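Local atomic coordinates of naphthalene dioxygenase large subunit (PDB entry 2B1X), a protein that is the large subunit of a Rieske non-haem iron oxygenase, carrying an Fe2/S2 cluster and, in a separate domain, a mononuclear iron(III) ion. Residues Val33-His44 against Trp431-Pro440; Arg289-Thr297 against Ile304-Asp312. One frame throughout, in Å; residues are numbered along the deposited sequence.

Interaction 1. Residues Val33-His44 against Trp431-Pro440; sequences VHDVERERIFGH and WMQLMLAESP
E37 and W431 each hold CG anti to their own backbone N (chi1 -178° and 176°), and with E37 extended beyond CG this brings carboxylate and indole together. Their planes stand steeply to one another. W431 NE1 donates a hydrogen bond to E37 OE2 at 2.8 Å, nearly in the ring plane, and reaches the lone pair facing away from OE1. K204 also pairs with OE2 and W203 with OE1, so the buried carboxylate is well satisfied and probably stays charged. I41 covers a face of the same indole: I41 CD1 makes a CH-pi contact 4.0 Å from the centroid of the W431 five-membered ring. V33 CG1 sits at the benzo edge.

M435 starts off pointing away from helix 33-40, but bends at chi2 and chi3 bring the thioether back. M435 SD lies 3.5 Å from E37 CA, and M435 CE reaches V36 CG1 at 3.7 Å.

Farther along, R40 closes the outer side. R40 NH1 donates twice: to M435 O at 2.9 Å, tilted from the guanidinium plane, and to E438 OE2 at 2.9 Å, arriving from above the carboxylate plane. A437 O lies over a guanidinium face without bonding, and R7 forms a second salt bridge to E438 OE2. A water donates to both R40 O and L434 O. At the end, P440 CG touches H44 NE2 at 3.5 Å.

With axes 9.2 Å apart and crossing at 88°, this is near-perpendicular helix-helix packing, joining an N-terminal helix to the last helix of the chain, beside helix 4-16.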
loop_
_atom_site.group_PDB
_atom_site.type_symbol
_atom_site.label_atom_id
_atom_site.label_comp_id
_atom_site.label_asym_id
_atom_site.label_seq_id
_atom_site.Cartn_x
_atom_site.Cartn_y
_atom_site.Cartn_z
ATOM N N VAL A 33 -9.392 -13.865 -14.072
ATOM C CA VAL A 33 -9.234 -13.468 -15.456
ATOM C C VAL A 33 -7.784 -13.034 -15.619
ATOM O O VAL A 33 -7.092 -13.488 -16.537
ATOM C CB VAL A 33 -10.216 -12.350 -15.836
ATOM C CG1 VAL A 33 -9.829 -11.726 -17.163
ATOM C CG2 VAL A 33 -11.667 -12.897 -15.933
ATOM N N HIS A 34 -7.309 -12.152 -14.740
ATOM C CA HIS A 34 -5.925 -11.693 -14.857
ATOM C C HIS A 34 -4.920 -12.849 -14.850
ATOM O O HIS A 34 -4.014 -12.889 -15.676
ATOM C CB HIS A 34 -5.556 -10.667 -13.760
ATOM C CG HIS A 34 -4.307 -9.917 -14.066
ATOM N ND1 HIS A 34 -4.269 -8.872 -14.973
ATOM C CD2 HIS A 34 -3.035 -10.075 -13.617
ATOM C CE1 HIS A 34 -3.030 -8.413 -15.057
ATOM N NE2 HIS A 34 -2.259 -9.130 -14.257
ATOM N N ASP A 35 -5.106 -13.816 -13.942
ATOM C CA ASP A 35 -4.135 -14.904 -13.809
ATOM C C ASP A 35 -4.120 -15.818 -15.031
ATOM O O ASP A 35 -3.048 -16.200 -15.508
ATOM C CB ASP A 35 -4.399 -15.752 -12.556
ATOM C CG ASP A 35 -3.979 -15.059 -11.277
ATOM O OD1 ASP A 35 -3.077 -14.183 -11.325
ATOM O OD2 ASP A 35 -4.474 -15.384 -10.150
ATOM N N VAL A 36 -5.303 -16.161 -15.531
ATOM C CA VAL A 36 -5.418 -16.997 -16.729
ATOM C C VAL A 36 -4.854 -16.257 -17.956
ATOM O O VAL A 36 -4.042 -16.812 -18.729
ATOM C CB VAL A 36 -6.879 -17.448 -16.939
ATOM C CG1 VAL A 36 -7.043 -18.123 -18.298
ATOM C CG2 VAL A 36 -7.263 -18.399 -15.808
ATOM N N GLU A 37 -5.222 -14.990 -18.080
ATOM C CA GLU A 37 -4.748 -14.121 -19.166
ATOM C C GLU A 37 -3.217 -13.996 -19.222
ATOM O O GLU A 37 -2.613 -13.957 -20.300
ATOM C CB GLU A 37 -5.375 -12.760 -18.980
ATOM C CG GLU A 37 -5.067 -11.697 -20.021
ATOM C CD GLU A 37 -5.600 -10.345 -19.561
ATOM O OE1 GLU A 37 -4.991 -9.740 -18.616
ATOM O OE2 GLU A 37 -6.656 -9.907 -20.108
ATOM N N ARG A 38 -2.587 -13.939 -18.072
ATOM C CA ARG A 38 -1.130 -13.856 -18.007
ATOM C C ARG A 38 -0.500 -15.008 -18.777
ATOM O O ARG A 38 0.439 -14.808 -19.524
ATOM C CB ARG A 38 -0.655 -13.885 -16.533
ATOM C CG ARG A 38 0.849 -13.928 -16.340
ATOM C CD ARG A 38 1.294 -14.130 -14.868
ATOM N NE ARG A 38 1.070 -12.938 -14.022
ATOM C CZ ARG A 38 0.127 -12.836 -13.077
ATOM N NH1 ARG A 38 -0.702 -13.833 -12.826
ATOM N NH2 ARG A 38 0.035 -11.712 -12.351
ATOM N N GLU A 39 -1.004 -16.222 -18.577
ATOM C CA GLU A 39 -0.481 -17.350 -19.328
ATOM C C GLU A 39 -1.028 -17.386 -20.772
ATOM O O GLU A 39 -0.266 -17.529 -21.749
ATOM C CB GLU A 39 -0.846 -18.640 -18.605
ATOM C CG GLU A 39 -0.321 -19.904 -19.278
ATOM C CD GLU A 39 -0.953 -21.159 -18.706
ATOM O OE1 GLU A 39 -0.602 -21.521 -17.557
ATOM O OE2 GLU A 39 -1.806 -21.772 -19.404
ATOM N N ARG A 40 -2.345 -17.274 -20.909
ATOM C CA ARG A 40 -2.984 -17.591 -22.172
ATOM C C ARG A 40 -2.849 -16.492 -23.195
ATOM O O ARG A 40 -2.783 -16.793 -24.392
ATOM C CB ARG A 40 -4.430 -18.013 -21.976
ATOM C CG ARG A 40 -4.475 -19.309 -21.227
ATOM C CD ARG A 40 -5.591 -20.209 -21.542
ATOM N NE ARG A 40 -5.464 -21.445 -20.766
ATOM C CZ ARG A 40 -6.413 -22.364 -20.640
ATOM N NH1 ARG A 40 -7.600 -22.204 -21.247
ATOM N NH2 ARG A 40 -6.151 -23.444 -19.906
ATOM N N ILE A 41 -2.768 -15.235 -22.746
ATOM C CA ILE A 41 -2.434 -14.153 -23.682
ATOM C C ILE A 41 -0.945 -13.828 -23.675
ATOM O O ILE A 41 -0.304 -13.992 -24.683
ATOM C CB ILE A 41 -3.293 -12.863 -23.448
ATOM C CG1 ILE A 41 -4.609 -12.957 -24.235
ATOM C CG2 ILE A 41 -2.577 -11.653 -23.939
ATOM C CD1 ILE A 41 -5.638 -13.803 -23.604
ATOM N N PHE A 42 -0.406 -13.419 -22.523
ATOM C CA PHE A 42 0.951 -12.875 -22.465
ATOM C C PHE A 42 2.042 -13.928 -22.554
ATOM O O PHE A 42 3.187 -13.616 -22.906
ATOM C CB PHE A 42 1.119 -11.886 -21.290
ATOM C CG PHE A 42 0.294 -10.628 -21.458
ATOM C CD1 PHE A 42 -0.892 -10.445 -20.720
ATOM C CD2 PHE A 42 0.650 -9.663 -22.392
ATOM C CE1 PHE A 42 -1.674 -9.347 -20.903
ATOM C CE2 PHE A 42 -0.129 -8.521 -22.585
ATOM C CZ PHE A 42 -1.294 -8.349 -21.850
ATOM N N GLY A 43 1.680 -15.180 -22.280
ATOM C CA GLY A 43 2.586 -16.282 -22.513
ATOM C C GLY A 43 2.580 -16.833 -23.934
ATOM O O GLY A 43 3.395 -17.703 -24.255
ATOM N N HIS A 44 1.707 -16.313 -24.805
ATOM C CA HIS A 44 1.656 -16.821 -26.171
ATOM C C HIS A 44 1.804 -15.751 -27.250
ATOM O O HIS A 44 2.492 -15.961 -28.227
ATOM C CB HIS A 44 0.381 -17.632 -26.372
ATOM C CG HIS A 44 0.407 -18.943 -25.659
ATOM N ND1 HIS A 44 0.019 -19.088 -24.340
ATOM C CD2 HIS A 44 0.819 -20.165 -26.067
ATOM C CE1 HIS A 44 0.182 -20.347 -23.972
ATOM N NE2 HIS A 44 0.654 -21.025 -25.007
ATOM N N TRP A 431 -9.155 -12.383 -28.060
ATOM C CA TRP A 431 -8.753 -12.490 -26.648
ATOM C C TRP A 431 -9.485 -13.714 -26.044
ATOM O O TRP A 431 -8.871 -14.531 -25.397
ATOM C CB TRP A 431 -9.113 -11.160 -25.922
ATOM C CG TRP A 431 -8.843 -11.149 -24.444
ATOM C CD1 TRP A 431 -7.711 -10.753 -23.845
ATOM C CD2 TRP A 431 -9.730 -11.563 -23.409
ATOM N NE1 TRP A 431 -7.808 -10.873 -22.479
ATOM C CE2 TRP A 431 -9.048 -11.370 -22.174
ATOM C CE3 TRP A 431 -11.040 -12.069 -23.385
ATOM C CZ2 TRP A 431 -9.613 -11.704 -20.927
ATOM C CZ3 TRP A 431 -11.610 -12.390 -22.144
ATOM C CH2 TRP A 431 -10.892 -12.191 -20.929
ATOM N N MET A 432 -10.787 -13.834 -26.315
ATOM C CA MET A 432 -11.597 -14.923 -25.785
ATOM C C MET A 432 -11.182 -16.284 -26.352
ATOM O O MET A 432 -11.101 -17.250 -25.599
ATOM C CB MET A 432 -13.095 -14.659 -26.010
ATOM C CG MET A 432 -13.708 -13.619 -25.040
ATOM S SD MET A 432 -15.506 -13.526 -25.245
ATOM C CE MET A 432 -15.647 -12.511 -26.737
ATOM N N GLN A 433 -10.853 -16.349 -27.647
ATOM C CA GLN A 433 -10.324 -17.584 -28.227
ATOM C C GLN A 433 -9.039 -18.024 -27.495
ATOM O O GLN A 433 -8.876 -19.200 -27.161
ATOM C CB GLN A 433 -10.095 -17.447 -29.734
ATOM C CG GLN A 433 -11.427 -17.283 -30.531
ATOM C CD GLN A 433 -11.228 -16.844 -31.962
ATOM O OE1 GLN A 433 -10.216 -16.245 -32.289
ATOM N NE2 GLN A 433 -12.232 -17.110 -32.826
ATOM N N LEU A 434 -8.146 -17.070 -27.241
ATOM C CA LEU A 434 -6.874 -17.384 -26.600
ATOM C C LEU A 434 -7.070 -17.832 -25.146
ATOM O O LEU A 434 -6.394 -18.740 -24.695
ATOM C CB LEU A 434 -5.887 -16.214 -26.687
ATOM C CG LEU A 434 -5.262 -15.905 -28.047
ATOM C CD1 LEU A 434 -4.373 -14.679 -27.927
ATOM C CD2 LEU A 434 -4.426 -17.101 -28.574
ATOM N N MET A 435 -8.001 -17.173 -24.451
ATOM C CA MET A 435 -8.381 -17.508 -23.076
ATOM C C MET A 435 -8.904 -18.947 -22.954
ATOM O O MET A 435 -8.669 -19.627 -21.944
ATOM C CB MET A 435 -9.444 -16.525 -22.574
ATOM C CG MET A 435 -8.951 -15.136 -22.210
ATOM S SD MET A 435 -7.748 -14.958 -20.821
ATOM C CE MET A 435 -8.897 -15.126 -19.402
ATOM N N LEU A 436 -9.619 -19.399 -23.985
ATOM C CA LEU A 436 -10.207 -20.739 -23.994
ATOM C C LEU A 436 -9.304 -21.821 -24.588
ATOM O O LEU A 436 -9.625 -23.002 -24.486
ATOM C CB LEU A 436 -11.548 -20.744 -24.737
ATOM C CG LEU A 436 -12.760 -20.218 -23.982
ATOM C CD1 LEU A 436 -13.937 -19.897 -24.952
ATOM C CD2 LEU A 436 -13.198 -21.203 -22.893
ATOM N N ALA A 437 -8.188 -21.434 -25.194
ATOM C CA ALA A 437 -7.298 -22.402 -25.816
ATOM C C ALA A 437 -6.622 -23.288 -24.749
ATOM O O ALA A 437 -5.820 -22.808 -23.951
ATOM C CB ALA A 437 -6.265 -21.691 -26.705
ATOM N N GLU A 438 -6.982 -24.574 -24.722
ATOM C CA GLU A 438 -6.365 -25.526 -23.779
ATOM C C GLU A 438 -4.979 -25.933 -24.276
ATOM O O GLU A 438 -4.055 -26.138 -23.475
ATOM C CB GLU A 438 -7.249 -26.750 -23.549
ATOM C CG GLU A 438 -8.555 -26.462 -22.815
ATOM C CD GLU A 438 -8.359 -25.895 -21.407
ATOM O OE1 GLU A 438 -7.731 -26.571 -20.557
ATOM O OE2 GLU A 438 -8.844 -24.769 -21.135
ATOM N N SER A 439 -4.861 -26.041 -25.601
ATOM C CA SER A 439 -3.577 -26.081 -26.301
ATOM C C SER A 439 -3.479 -24.875 -27.268
ATOM O O SER A 439 -4.470 -24.537 -27.923
ATOM C CB SER A 439 -3.404 -27.410 -27.050
ATOM O OG SER A 439 -2.978 -28.437 -26.163
ATOM N N PRO A 440 -2.301 -24.233 -27.334
ATOM C CA PRO A 440 -2.062 -23.012 -28.132
ATOM C C PRO A 440 -2.741 -22.846 -29.516
ATOM O O PRO A 440 -3.011 -23.825 -30.222
ATOM C CB PRO A 440 -0.535 -23.013 -28.305
ATOM C CG PRO A 440 -0.008 -23.716 -27.097
ATOM C CD PRO A 440 -1.086 -24.637 -26.597
HETATM O O HOH W 1 -3.782 -19.277 -25.489
#

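Interaction 2. Residues Arg289-Thr297 against Ile304-Asp312; sequences RPTAFIHGT and IGNFLMGKD
F293 and F307 face each other in a non-hydrogen-bonded pair of an antiparallel beta hairpin, two neighbouring strands in the large sheet of the catalytic domain, running at 160° to one another.

Backbone hydrogen bonds set the register. In the I294-N306 pair, N306 N reaches I294 O at 2.8 Å, almost straight (174°) and in the carbonyl plane, and I294 N returns a bond to N306 O at 2.9 Å. G296 and I304 make the second pair, with I304 N to G296 O at 2.9 Å and G296 N to I304 O at 3.1 Å. A weak bond from L308 N to A292 O follows; on the other edge of the strand, A292 and F293 both face I254 of strand 250-254 in a classic beta bulge. Between these bonds come CA-H...O contacts, such as H295 CA to I304 O at 3.3 Å.

Side chains differ between the faces. I294, I304 and N306 pack on the side of helix 174-181. The opposite face carries F293, H295 and F307, with F307 about 7 Å from the iron(III) ion at its nearest atom. The two phenyl rings meet obliquely, planes 65° apart, with CD2 of F293 3.6 Å from CD2 of F307.

Polar ends are hydrogen-bonded outside the hairpin: the N306 amide to F320 O and R183, and H295 NE2 to D418. H295 places CG between its backbone N and carbonyl carbon, which carries the imidazole away from strand 304-309.

The F307 ring lies over G305 CA, offset toward the rim, and CE2 of F307 comes to 3.2 Å from O of I294.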
loop_
_atom_site.group_PDB
_atom_site.type_symbol
_atom_site.label_atom_id
_atom_site.label_comp_id
_atom_site.label_asym_id
_atom_site.label_seq_id
_atom_site.Cartn_x
_atom_site.Cartn_y
_atom_site.Cartn_z
ATOM N N ARG A 289 -2.822 9.603 -48.267
ATOM C CA ARG A 289 -2.839 10.974 -48.774
ATOM C C ARG A 289 -3.768 11.972 -48.022
ATOM O O ARG A 289 -3.340 13.102 -47.715
ATOM C CB ARG A 289 -3.146 10.990 -50.265
ATOM C CG ARG A 289 -2.952 12.344 -50.916
ATOM C CD ARG A 289 -3.380 12.400 -52.392
ATOM N NE ARG A 289 -2.551 11.519 -53.217
ATOM C CZ ARG A 289 -1.375 11.862 -53.741
ATOM N NH1 ARG A 289 -0.878 13.071 -53.533
ATOM N NH2 ARG A 289 -0.694 10.986 -54.469
ATOM N N PRO A 290 -5.024 11.594 -47.777
ATOM C CA PRO A 290 -5.972 12.476 -47.089
ATOM C C PRO A 290 -6.103 12.211 -45.565
ATOM O O PRO A 290 -7.052 12.658 -44.954
ATOM C CB PRO A 290 -7.287 12.133 -47.783
ATOM C CG PRO A 290 -7.156 10.680 -48.130
ATOM C CD PRO A 290 -5.679 10.326 -48.158
ATOM N N THR A 291 -5.155 11.509 -44.957
ATOM C CA THR A 291 -5.268 11.160 -43.529
ATOM C C THR A 291 -5.105 12.359 -42.600
ATOM O O THR A 291 -4.253 13.225 -42.841
ATOM C CB THR A 291 -4.206 10.111 -43.195
ATOM O OG1 THR A 291 -4.579 8.873 -43.818
ATOM C CG2 THR A 291 -4.165 9.794 -41.677
ATOM N N ALA A 292 -5.935 12.395 -41.551
ATOM C CA ALA A 292 -5.753 13.280 -40.394
ATOM C C ALA A 292 -5.479 12.500 -39.083
ATOM O O ALA A 292 -4.696 12.946 -38.221
ATOM C CB ALA A 292 -6.983 14.159 -40.215
ATOM N N PHE A 293 -6.135 11.353 -38.926
ATOM C CA PHE A 293 -5.949 10.497 -37.748
ATOM C C PHE A 293 -5.858 9.035 -38.119
ATOM O O PHE A 293 -6.654 8.535 -38.937
ATOM C CB PHE A 293 -7.101 10.625 -36.760
ATOM C CG PHE A 293 -7.407 12.031 -36.386
ATOM C CD1 PHE A 293 -8.512 12.674 -36.933
ATOM C CD2 PHE A 293 -6.607 12.713 -35.474
ATOM C CE1 PHE A 293 -8.809 13.978 -36.593
ATOM C CE2 PHE A 293 -6.891 14.033 -35.147
ATOM C CZ PHE A 293 -7.987 14.665 -35.713
ATOM N N ILE A 294 -4.889 8.350 -37.514
ATOM C CA ILE A 294 -4.855 6.898 -37.543
ATOM C C ILE A 294 -4.728 6.464 -36.103
ATOM O O ILE A 294 -3.857 6.946 -35.384
ATOM C CB ILE A 294 -3.632 6.377 -38.312
ATOM C CG1 ILE A 294 -3.658 6.812 -39.773
ATOM C CG2 ILE A 294 -3.552 4.857 -38.243
ATOM C CD1 ILE A 294 -2.249 6.711 -40.447
ATOM N N HIS A 295 -5.558 5.517 -35.713
ATOM C CA HIS A 295 -5.491 4.926 -34.377
ATOM C C HIS A 295 -5.675 3.411 -34.507
ATOM O O HIS A 295 -6.483 2.963 -35.314
ATOM C CB HIS A 295 -6.584 5.524 -33.492
ATOM C CG HIS A 295 -7.972 5.315 -34.037
ATOM N ND1 HIS A 295 -8.771 4.259 -33.661
ATOM C CD2 HIS A 295 -8.679 6.009 -34.962
ATOM C CE1 HIS A 295 -9.924 4.325 -34.314
ATOM N NE2 HIS A 295 -9.900 5.390 -35.094
ATOM N N GLY A 296 -4.916 2.624 -33.736
ATOM C CA GLY A 296 -5.024 1.189 -33.838
ATOM C C GLY A 296 -4.355 0.467 -32.693
ATOM O O GLY A 296 -3.634 1.050 -31.870
ATOM N N THR A 297 -4.609 -0.828 -32.632
ATOM C CA THR A 297 -3.938 -1.642 -31.638
ATOM C C THR A 297 -3.397 -2.864 -32.335
ATOM O O THR A 297 -4.096 -3.506 -33.131
ATOM C CB THR A 297 -4.933 -2.034 -30.529
ATOM O OG1 THR A 297 -5.209 -0.866 -29.753
ATOM C CG2 THR A 297 -4.309 -3.036 -29.555
ATOM N N ILE A 304 -1.221 2.550 -31.373
ATOM C CA ILE A 304 -0.611 3.542 -32.229
ATOM C C ILE A 304 -1.565 4.708 -32.323
ATOM O O ILE A 304 -2.782 4.505 -32.513
ATOM C CB ILE A 304 -0.381 2.917 -33.629
ATOM C CG1 ILE A 304 0.640 1.763 -33.500
ATOM C CG2 ILE A 304 0.058 3.964 -34.648
ATOM C CD1 ILE A 304 0.847 0.937 -34.767
ATOM N N GLY A 305 -1.032 5.918 -32.201
ATOM C CA GLY A 305 -1.764 7.113 -32.590
ATOM C C GLY A 305 -0.953 7.997 -33.516
ATOM O O GLY A 305 0.145 8.408 -33.145
ATOM N N ASN A 306 -1.452 8.265 -34.722
ATOM C CA ASN A 306 -0.763 9.141 -35.648
ATOM C C ASN A 306 -1.771 10.222 -35.954
ATOM O O ASN A 306 -2.705 10.023 -36.755
ATOM C CB ASN A 306 -0.333 8.386 -36.918
ATOM C CG ASN A 306 0.739 9.130 -37.762
ATOM O OD1 ASN A 306 1.219 8.586 -38.738
ATOM N ND2 ASN A 306 1.094 10.358 -37.392
ATOM N N PHE A 307 -1.614 11.351 -35.271
ATOM C CA PHE A 307 -2.661 12.371 -35.212
ATOM C C PHE A 307 -2.137 13.734 -35.639
ATOM O O PHE A 307 -0.964 14.058 -35.442
ATOM C CB PHE A 307 -3.220 12.528 -33.795
ATOM C CG PHE A 307 -3.809 11.277 -33.188
ATOM C CD1 PHE A 307 -3.749 11.096 -31.815
ATOM C CD2 PHE A 307 -4.439 10.296 -33.958
ATOM C CE1 PHE A 307 -4.314 9.936 -31.196
ATOM C CE2 PHE A 307 -4.981 9.139 -33.348
ATOM C CZ PHE A 307 -4.921 8.973 -31.965
ATOM N N LEU A 308 -3.035 14.553 -36.159
ATOM C CA LEU A 308 -2.701 15.925 -36.598
ATOM C C LEU A 308 -3.366 16.845 -35.582
ATOM O O LEU A 308 -4.586 16.845 -35.479
ATOM C CB LEU A 308 -3.315 16.151 -37.973
ATOM C CG LEU A 308 -2.738 16.954 -39.140
ATOM C CD1 LEU A 308 -3.893 17.612 -39.886
ATOM C CD2 LEU A 308 -1.662 17.965 -38.755
ATOM N N MET A 309 -2.585 17.590 -34.799
ATOM C CA MET A 309 -3.138 18.336 -33.643
ATOM C C MET A 309 -2.297 19.545 -33.274
ATOM O O MET A 309 -1.062 19.540 -33.455
ATOM C CB MET A 309 -3.271 17.425 -32.402
ATOM C CG MET A 309 -4.600 17.598 -31.613
ATOM S SD MET A 309 -5.493 16.040 -31.413
ATOM C CE MET A 309 -4.198 14.958 -31.290
ATOM N N GLY A 310 -2.974 20.599 -32.805
ATOM C CA GLY A 310 -2.323 21.787 -32.258
ATOM C C GLY A 310 -1.568 21.524 -30.958
ATOM O O GLY A 310 -1.941 20.628 -30.175
ATOM N N LYS A 311 -0.495 22.280 -30.733
ATOM C CA LYS A 311 0.295 22.189 -29.495
ATOM C C LYS A 311 -0.285 23.084 -28.389
ATOM O O LYS A 311 0.223 23.111 -27.261
ATOM C CB LYS A 311 1.773 22.545 -29.762
ATOM C CG LYS A 311 2.017 24.023 -29.995
ATOM C CD LYS A 311 3.478 24.290 -30.246
ATOM C CE LYS A 311 3.677 25.616 -30.927
ATOM N NZ LYS A 311 4.856 26.314 -30.388
ATOM N N ASP A 312 -1.347 23.810 -28.740
ATOM C CA ASP A 312 -2.085 24.704 -27.830
ATOM C C ASP A 312 -3.291 25.277 -28.595
ATOM O O ASP A 312 -3.460 24.995 -29.791
ATOM C CB ASP A 312 -1.165 25.778 -27.225
ATOM C CG ASP A 312 -0.630 26.762 -28.282
ATOM O OD1 ASP A 312 0.539 27.174 -28.183
ATOM O OD2 ASP A 312 -1.295 27.131 -29.246
#

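How the interactions relate
Interaction 1 lies partly at the surface and ties together distant ends of the chain, whereas interaction 2 is buried and local, a hairpin nested within the long loop that interaction 1 closes. They share no helix or strand, and their centres stand 32 Å apart on opposite sides of the chain's centre. The chemistry follows the place. Between 33-44 and 431-440, side chains supply most of the contact, one of them reaching the main chain near the end of helix 431-436, with charged groups shared among several partners around an apolar middle. Between 289-297 and 304-312, main-chain bonds of a sheet dominate, and side chains sort onto two faces, one of them on the iron side.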